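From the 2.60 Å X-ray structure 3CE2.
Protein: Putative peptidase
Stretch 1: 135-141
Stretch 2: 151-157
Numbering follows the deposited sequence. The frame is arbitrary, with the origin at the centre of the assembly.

Stretch 1 (135-141) LIAQHLS
Stretch 2 151-157: YLEKIFR

Both stretches are helical and belong to one chain. Residues 135-141 continue a helix that begins earlier, and so do residues 151-156. The two axes run nearly antiparallel, with 166° between their N-to-C directions and a closest approach of 10.4 Å. The register is set by two pairs. Ile-136 CA lies 6.7 Å from Phe-156 CA, and Leu-140 CA lies 7.1 Å from Glu-153 CA. One turn forward in the first helix therefore matches roughly one turn back in the second.

Backbone torsions are helical throughout most of both segments, with phi near -50 to -80° and psi near -25 to -55°. Psi relaxes to -14° at Leu-140, and Ser-141 has phi/psi of -100/-19°. Within the first helix, His-139 N bonds to Leu-135 O at 2.9 Å and Leu-140 N to Ile-136 O at 2.9 Å. In the second stretch, Phe-156 N bonds to Leu-152 O at 2.8 Å and Arg-157 N to Glu-153 O at 3.0 Å. The bond from Ile-155 N to Tyr-151 O is weak, at 3.4 Å.

No hydrogen bond crosses between the stretches. The contact is mainly apolar and buries 278 Å², both sides summed. Phe-156 contributes the largest share. Its CA-to-CB bond points toward the first helix, and chi1 of -64° (m) with chi2 of -45° places the ring among Ile-136, His-139 and Leu-140.

The CA-to-CB bond of Ile-136 points sideways, but the side-chain end comes nearer to the second helix. Chi1 is -65° (m) and chi2 is -40° (m). This carries Ile-136 CD1 to 3.0 Å from Phe-156 CD1, a very short approach for two carbons. The methyl meets the ring obliquely.

Leu-140 also has a sideways CA-to-CB bond and ends closer to its partners. Its rotamer is m,t, with chi1 -64° and chi2 -176°. Leu-140 CD2 lies at the edge of the Phe-156 ring, near its plane, 3.6 Å from Phe-156 CD2. The same Leu-140 CD2 is 4.1 Å from Leu-152 CB and 4.2 Å from Glu-153 N. One methyl thus touches both the aromatic ring and the preceding turn.

His-139 is buried, and its CA-to-CB bond points toward the second helix. Chi1 is -75° (m) and chi2 is -46°. His-139 CB packs 3.9 Å from Phe-156 CE2, so aliphatic carbon makes the closest contact. ND1 and NE2 are hydrogen-bonded elsewhere in the structure, which satisfies the polar atoms of this buried ring.

Leu-152 is buried too; its CA-to-CB bond points toward the first helix, with chi1 -69° (m) and chi2 155° (t). That of Glu-153 points sideways. Its t,t rotamer (chi3 13°) extends the chain, and its backbone N makes the closest contact with Leu-140.

Leu-135 is m,t and its end leads away. The CA-to-CB bonds of Ala-137 and Arg-157 point away. Other rotamers are Arg-157 m,t,p (chi4 -99°), Gln-138 t,t (chi3 -42°), Ser-141 m, Tyr-151 t (chi2 83°), Ile-155 m,t and Lys-154 chi1 -95°, then t,m,t.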

# COMPACT_ATOMS: atom_id res chain seq x y z
N LEU A 135 2.06 18.10 31.83
CA LEU A 135 1.97 16.64 31.95
C LEU A 135 2.50 15.89 30.73
O LEU A 135 3.19 14.87 30.88
CB LEU A 135 0.52 16.23 32.18
CG LEU A 135 0.16 16.37 33.65
CD1 LEU A 135 -1.26 15.89 33.92
CD2 LEU A 135 1.18 15.58 34.43
N ILE A 136 2.16 16.37 29.54
CA ILE A 136 2.69 15.80 28.32
C ILE A 136 4.22 15.73 28.51
O ILE A 136 4.82 14.65 28.41
CB ILE A 136 2.33 16.66 27.06
CG1 ILE A 136 0.80 16.69 26.77
CG2 ILE A 136 3.11 16.21 25.83
CD1 ILE A 136 0.10 15.40 26.98
N ALA A 137 4.84 16.87 28.82
CA ALA A 137 6.31 16.92 28.90
C ALA A 137 6.83 16.05 30.03
O ALA A 137 7.87 15.41 29.89
CB ALA A 137 6.84 18.36 28.99
N GLN A 138 6.10 15.98 31.14
CA GLN A 138 6.53 15.12 32.23
C GLN A 138 6.60 13.67 31.77
O GLN A 138 7.52 12.95 32.16
CB GLN A 138 5.61 15.24 33.43
CG GLN A 138 5.87 14.17 34.50
CD GLN A 138 4.70 14.04 35.52
OE1 GLN A 138 4.14 15.06 35.98
NE2 GLN A 138 4.33 12.80 35.86
N HIS A 139 5.65 13.26 30.94
CA HIS A 139 5.60 11.87 30.47
C HIS A 139 6.65 11.59 29.40
O HIS A 139 7.23 10.50 29.36
CB HIS A 139 4.22 11.54 29.92
CG HIS A 139 3.19 11.34 30.97
ND1 HIS A 139 3.41 10.59 32.10
CD2 HIS A 139 1.92 11.80 31.06
CE1 HIS A 139 2.32 10.60 32.85
NE2 HIS A 139 1.40 11.32 32.24
N LEU A 140 6.88 12.56 28.52
CA LEU A 140 7.89 12.40 27.48
C LEU A 140 9.29 12.42 28.09
O LEU A 140 10.25 12.02 27.44
CB LEU A 140 7.74 13.48 26.41
CG LEU A 140 6.41 13.32 25.69
CD1 LEU A 140 6.27 14.31 24.54
CD2 LEU A 140 6.25 11.89 25.19
N SER A 141 9.38 12.86 29.35
CA SER A 141 10.64 12.92 30.10
C SER A 141 10.82 11.77 31.06
O SER A 141 11.92 11.55 31.54
CB SER A 141 10.62 14.16 30.98
OG SER A 141 11.14 15.22 30.25
N TYR A 151 5.77 5.96 20.77
CA TYR A 151 4.39 5.61 20.92
C TYR A 151 3.61 6.75 21.54
O TYR A 151 2.62 7.20 20.98
CB TYR A 151 4.25 4.34 21.76
CG TYR A 151 2.80 3.93 21.90
CD1 TYR A 151 2.17 3.19 20.91
CD2 TYR A 151 2.06 4.31 23.01
CE1 TYR A 151 0.85 2.83 21.02
CE2 TYR A 151 0.74 3.96 23.12
CZ TYR A 151 0.15 3.22 22.12
OH TYR A 151 -1.15 2.87 22.23
N LEU A 152 4.03 7.26 22.68
CA LEU A 152 3.30 8.37 23.30
C LEU A 152 3.46 9.66 22.54
O LEU A 152 2.58 10.50 22.56
CB LEU A 152 3.78 8.60 24.72
CG LEU A 152 3.37 7.45 25.61
CD1 LEU A 152 4.33 7.38 26.77
CD2 LEU A 152 1.94 7.73 26.08
N GLU A 153 4.61 9.84 21.91
CA GLU A 153 4.84 11.06 21.18
C GLU A 153 3.78 11.18 20.10
O GLU A 153 3.16 12.23 19.96
CB GLU A 153 6.23 11.04 20.58
CG GLU A 153 6.58 12.30 19.85
CD GLU A 153 8.00 12.27 19.30
OE1 GLU A 153 8.60 11.18 19.28
OE2 GLU A 153 8.50 13.35 18.90
N LYS A 154 3.57 10.08 19.37
CA LYS A 154 2.53 10.00 18.33
C LYS A 154 1.16 10.36 18.88
O LYS A 154 0.36 10.94 18.18
CB LYS A 154 2.45 8.59 17.75
CG LYS A 154 3.25 8.37 16.48
CD LYS A 154 3.13 6.90 15.98
CE LYS A 154 3.52 5.86 17.09
NZ LYS A 154 3.40 4.42 16.71
N ILE A 155 0.87 10.02 20.12
CA ILE A 155 -0.43 10.34 20.66
C ILE A 155 -0.55 11.76 21.19
O ILE A 155 -1.56 12.41 20.97
CB ILE A 155 -0.82 9.39 21.75
CG1 ILE A 155 -1.05 8.00 21.13
CG2 ILE A 155 -2.05 9.96 22.47
CD1 ILE A 155 -1.23 6.87 22.16
N PHE A 156 0.47 12.25 21.89
CA PHE A 156 0.46 13.61 22.44
C PHE A 156 0.56 14.70 21.36
O PHE A 156 0.17 15.83 21.58
CB PHE A 156 1.61 13.82 23.45
CG PHE A 156 1.52 12.96 24.71
CD1 PHE A 156 0.34 12.81 25.41
CD2 PHE A 156 2.66 12.34 25.20
CE1 PHE A 156 0.27 12.04 26.58
CE2 PHE A 156 2.60 11.57 26.36
CZ PHE A 156 1.39 11.42 27.04
N ARG A 157 1.09 14.36 20.20
CA ARG A 157 1.18 15.35 19.13
C ARG A 157 -0.20 15.83 18.69
O ARG A 157 -0.33 16.86 18.03
CB ARG A 157 1.97 14.79 17.93
CG ARG A 157 3.46 15.07 18.04
CD ARG A 157 4.30 14.36 16.98
NE ARG A 157 4.34 15.11 15.72
CZ ARG A 157 3.57 14.83 14.68
NH1 ARG A 157 2.72 13.80 14.74
NH2 ARG A 157 3.68 15.58 13.59